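3-oxoacyl-(Acyl-carrier protein) synthase (Burkholderia xenovorans, PDB 4EFI) probably acts as a 3-oxoacyl-[acyl-carrier-protein] synthase, an acyltransferase of the KAS III type within the thiolase clan. Local coordinates at residues D156-S159 with K160-P164; A62-A66 with G67-R71. One frame throughout, in Å; residues are numbered along the deposited sequence.

In the fold
Contact 2 comes first along the chain, where the loop after strand 56-58 runs into helix 66-81; contact 1 follows in the loop between strand 149-156 and helix 167-170. Their centres lie 13 Å apart, each about 15 Å from the centre of the chain, and the two touch. Lys-160 of contact 1 reaches over with NZ to the O of Thr-64, 2.9 Å away, and CG2 of Thr-157 comes 3.6 Å from the N of Ala-66. Strand 149-156 belongs to the six-stranded mixed sheet of this thiolase-like fold, so the start of helix 66-81 is packed directly against the chain leaving that strand.

Contact 1 of 2, residues D156-S159 with K160-P164; sequences DTIS and KMIDP
Met-161 N donates to the O of Ile-158 at 2.9 Å and Lys-160 N to the O of Thr-157 at 3.1 Å, two successive i to i+3 bonds that curl the chain just after strand 149-156. A third bond of the same kind, from Ile-162 N to the O of Ser-159, is weak at 3.4 Å, and beyond it the chain straightens.

Lys-160 doubles back over Thr-157. Its aliphatic chain, nearly extended through chi2 (-176°) and chi3 (-160°), lays CE 3.1 Å from OG1 of Thr-157. The bend at the last torsion (chi4 -78°) then turns NZ to a hydrogen bond with the O of Thr-64. The ammonium group is thus held by a backbone carbonyl of another loop, and the methylenes pass by the threonine hydroxyl. Ser-159 turns its own hydroxyl to Asp-175, with which OG is hydrogen-bonded.

Apolar packing falls to Ile-158, chiefly through its CG2 branch. CG2, set anti to the backbone N, meets CD1 of Ile-162 at 3.7 Å. On the other branch, CD1 has the methyl CE of Met-161 at 3.7 Å in the conformer described, but this touch is doubtful because the methionine side chain has a second position. The CG1 of Ile-162 lies 3.3 Å from the O of Ile-158, close to the carbonyl already used by Met-161. Outside the turn, Ile-158 touches Phe-173 and Ile-162 rests on Thr-169 and Ser-170 of helix 167-170. Consecutive i to i+3 bonds are the signature of a short 3-10 turn, here leading out of a strand of the six-stranded sheet.

Contact 2 of 2, residues A62-A66 with G67-R71; sequences AQTSA and GDLCR
Ser-65 and Asp-68 exchange bonds in both directions: the serine N gives its hydrogen to OD2 of Asp-68 at 2.9 Å, while OG takes one from the aspartate N at 3.1 Å. The hydroxyl is placed for this by chi1 of 70°, which tucks it between its own N and carbonyl carbon. OD2 is approached from above the carboxylate plane, 37° out of it. Ser-65 OG is also hydrogen-bonded to OD1 of Asn-99, which ties the cap to a separate loop.

The other oxygen of the carboxylate has a different task. OD1 forms a salt bridge with NH1 of Arg-71 at 2.9 Å, met on its anti side, and the same NH1 pairs with Glu-112. With one partner on each oxygen, the Asp-68 carboxylate is probably limited in its rotation, and the arginine probably steadies its negative charge.

After the cap the i to i+4 bonding of the helix begins: Leu-69 N bonds to the O of Ser-65 at 3.0 Å, and Cys-70 N to the O of Ala-66 at 2.9 Å. Thr-64 adds an apolar touch, its CG2 meeting CD2 of Leu-69 at 3.8 Å, with the two side chains nearly perpendicular. Leu-69 also packs on Pro-27 and Thr-354. Reciprocal bonding between the N-cap residue and the third residue after it is a capping box, here opening helix 66-81.

Contact 1 of 2, residues D156-S159 with K160-P164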
loop_
_atom_site.group_PDB
_atom_site.type_symbol
_atom_site.label_atom_id
_atom_site.label_comp_id
_atom_site.label_asym_id
_atom_site.label_seq_id
_atom_site.Cartn_x
_atom_site.Cartn_y
_atom_site.Cartn_z
ATOM N N ASP A 156 -7.686 0.253 0.368
ATOM C CA ASP A 156 -8.352 -0.434 -0.732
ATOM C C ASP A 156 -9.260 -1.510 -0.172
ATOM O O ASP A 156 -9.008 -2.050 0.924
ATOM C CB ASP A 156 -7.333 -1.110 -1.663
ATOM C CG ASP A 156 -7.211 -0.445 -3.021
ATOM O OD1 ASP A 156 -8.141 0.225 -3.509
ATOM O OD2 ASP A 156 -6.133 -0.618 -3.619
ATOM N N THR A 157 -10.287 -1.850 -0.936
ATOM C CA THR A 157 -11.075 -3.054 -0.668
ATOM C C THR A 157 -11.060 -3.895 -1.953
ATOM O O THR A 157 -12.061 -4.033 -2.645
ATOM C CB THR A 157 -12.521 -2.766 -0.232
ATOM O OG1 THR A 157 -13.200 -2.043 -1.257
ATOM C CG2 THR A 157 -12.563 -1.943 1.046
ATOM N N ILE A 158 -9.905 -4.463 -2.284
ATOM C CA ILE A 158 -9.779 -5.235 -3.516
ATOM C C ILE A 158 -10.683 -6.456 -3.492
ATOM O O ILE A 158 -11.033 -6.996 -4.549
ATOM C CB ILE A 158 -8.322 -5.684 -3.793
ATOM C CG1 ILE A 158 -7.442 -4.461 -4.020
ATOM C CG2 ILE A 158 -8.236 -6.677 -4.968
ATOM C CD1 ILE A 158 -7.884 -3.550 -5.139
ATOM N N SER A 159 -11.098 -6.914 -2.316
ATOM C CA SER A 159 -12.014 -8.053 -2.263
ATOM C C SER A 159 -13.271 -7.811 -3.116
ATOM O O SER A 159 -13.849 -8.773 -3.646
ATOM C CB SER A 159 -12.421 -8.376 -0.821
ATOM O OG SER A 159 -13.257 -7.365 -0.339
ATOM N N LYS A 160 -13.654 -6.552 -3.303
ATOM C CA LYS A 160 -14.869 -6.213 -4.025
ATOM C C LYS A 160 -14.723 -6.356 -5.549
ATOM O O LYS A 160 -15.695 -6.214 -6.286
ATOM C CB LYS A 160 -15.282 -4.781 -3.683
ATOM C CG LYS A 160 -15.713 -4.540 -2.238
ATOM C CD LYS A 160 -16.199 -3.089 -2.083
ATOM C CE LYS A 160 -16.197 -2.603 -0.652
ATOM N NZ LYS A 160 -17.366 -3.124 0.091
ATOM N N MET A 161 -13.487 -6.560 -5.996
ATOM C CA MET A 161 -13.191 -6.727 -7.431
ATOM C C MET A 161 -12.693 -8.119 -7.809
ATOM O O MET A 161 -12.206 -8.322 -8.924
ATOM C CB MET A 161 -12.169 -5.690 -7.874
ATOM C CG MET A 161 -12.764 -4.287 -7.926
ATOM S SD MET A 161 -11.737 -3.103 -8.790
ATOM C CE MET A 161 -10.241 -3.473 -7.929
ATOM N N ILE A 162 -12.856 -9.091 -6.917
ATOM C CA ILE A 162 -12.378 -10.447 -7.167
ATOM C C ILE A 162 -13.473 -11.348 -7.708
ATOM O O ILE A 162 -14.607 -11.339 -7.222
ATOM C CB ILE A 162 -11.830 -11.049 -5.867
ATOM C CG1 ILE A 162 -10.679 -10.188 -5.336
ATOM C CG2 ILE A 162 -11.395 -12.496 -6.089
ATOM C CD1 ILE A 162 -9.654 -9.769 -6.404
ATOM N N ASP A 163 -13.133 -12.115 -8.733
ATOM C CA ASP A 163 -14.014 -13.136 -9.260
ATOM C C ASP A 163 -13.955 -14.336 -8.322
ATOM O O ASP A 163 -12.895 -14.939 -8.179
ATOM C CB ASP A 163 -13.518 -13.538 -10.648
ATOM C CG ASP A 163 -14.398 -14.572 -11.324
ATOM O OD1 ASP A 163 -15.227 -15.234 -10.657
ATOM O OD2 ASP A 163 -14.240 -14.718 -12.555
ATOM N N PRO A 164 -15.077 -14.693 -7.672
ATOM C CA PRO A 164 -15.026 -15.782 -6.686
ATOM C C PRO A 164 -14.715 -17.139 -7.300
ATOM O O PRO A 164 -14.425 -18.075 -6.547
ATOM C CB PRO A 164 -16.441 -15.789 -6.091
ATOM C CG PRO A 164 -17.303 -15.237 -7.179
ATOM C CD PRO A 164 -16.449 -14.170 -7.841
#

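Contact 2 of 2, residues A62-A66 with G67-R71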
loop_
_atom_site.group_PDB
_atom_site.type_symbol
_atom_site.label_atom_id
_atom_site.label_comp_id
_atom_site.label_asym_id
_atom_site.label_seq_id
_atom_site.Cartn_x
_atom_site.Cartn_y
_atom_site.Cartn_z
ATOM N N ALA A 62 -20.544 -5.015 2.430
ATOM C CA ALA A 62 -21.003 -4.178 1.321
ATOM C C ALA A 62 -21.047 -2.691 1.667
ATOM O O ALA A 62 -20.756 -1.835 0.829
ATOM C CB ALA A 62 -22.368 -4.654 0.809
ATOM N N GLN A 63 -21.355 -2.373 2.908
ATOM C CA GLN A 63 -21.448 -0.978 3.315
ATOM C C GLN A 63 -20.129 -0.333 3.737
ATOM O O GLN A 63 -20.120 0.841 4.132
ATOM C CB GLN A 63 -22.429 -0.821 4.478
ATOM C CG GLN A 63 -21.984 -1.513 5.762
ATOM C CD GLN A 63 -22.627 -2.883 5.933
ATOM O OE1 GLN A 63 -22.719 -3.674 4.983
ATOM N NE2 GLN A 63 -23.083 -3.167 7.147
ATOM N N THR A 64 -19.036 -1.088 3.732
ATOM C CA THR A 64 -17.737 -0.574 4.144
ATOM C C THR A 64 -16.816 -0.392 2.938
ATOM O O THR A 64 -16.491 -1.356 2.233
ATOM C CB THR A 64 -17.043 -1.541 5.115
ATOM O OG1 THR A 64 -17.858 -1.705 6.287
ATOM C CG2 THR A 64 -15.694 -1.059 5.550
ATOM N N SER A 65 -16.374 0.829 2.732
ATOM C CA SER A 65 -15.467 1.147 1.636
ATOM C C SER A 65 -14.069 1.442 2.162
ATOM O O SER A 65 -13.854 1.631 3.363
ATOM C CB SER A 65 -15.976 2.365 0.863
ATOM O OG SER A 65 -15.832 3.525 1.673
ATOM N N ALA A 66 -13.131 1.588 1.227
ATOM C CA ALA A 66 -11.777 2.022 1.549
ATOM C C ALA A 66 -11.812 3.380 2.222
ATOM O O ALA A 66 -11.102 3.612 3.200
ATOM C CB ALA A 66 -10.927 2.064 0.286
ATOM N N GLY A 67 -12.665 4.276 1.732
ATOM C CA GLY A 67 -12.847 5.567 2.359
ATOM C C GLY A 67 -13.279 5.441 3.815
ATOM O O GLY A 67 -12.881 6.242 4.677
ATOM N N ASP A 68 -14.189 4.517 4.089
ATOM C CA ASP A 68 -14.659 4.334 5.469
ATOM C C ASP A 68 -13.514 3.851 6.370
ATOM O O ASP A 68 -13.381 4.285 7.520
ATOM C CB ASP A 68 -15.787 3.297 5.546
ATOM C CG ASP A 68 -17.075 3.716 4.860
ATOM O OD1 ASP A 68 -17.414 4.934 4.888
ATOM O OD2 ASP A 68 -17.743 2.814 4.313
ATOM N N LEU A 69 -12.725 2.906 5.886
ATOM C CA LEU A 69 -11.610 2.369 6.647
ATOM C C LEU A 69 -10.600 3.451 6.926
ATOM O O LEU A 69 -10.094 3.576 8.051
ATOM C CB LEU A 69 -10.945 1.211 5.896
ATOM C CG LEU A 69 -11.812 -0.030 5.653
ATOM C CD1 LEU A 69 -11.116 -1.025 4.742
ATOM C CD2 LEU A 69 -12.184 -0.692 6.978
ATOM N N CYS A 70 -10.286 4.255 5.914
ATOM C CA CYS A 70 -9.390 5.392 6.112
ATOM C C CYS A 70 -9.954 6.433 7.057
ATOM O O CYS A 70 -9.198 6.998 7.845
ATOM C CB CYS A 70 -9.036 6.060 4.784
ATOM S SG CYS A 70 -8.047 5.010 3.660
ATOM N N ARG A 71 -11.263 6.691 7.014
ATOM C CA ARG A 71 -11.880 7.650 7.942
ATOM C C ARG A 71 -11.692 7.178 9.385
ATOM O O ARG A 71 -11.290 7.948 10.263
ATOM C CB ARG A 71 -13.385 7.814 7.684
ATOM C CG ARG A 71 -14.038 8.855 8.620
ATOM C CD ARG A 71 -15.548 8.867 8.597
ATOM N NE ARG A 71 -16.126 7.578 8.940
ATOM C CZ ARG A 71 -16.712 6.726 8.089
ATOM N NH1 ARG A 71 -16.860 6.991 6.791
ATOM N NH2 ARG A 71 -17.171 5.579 8.557
#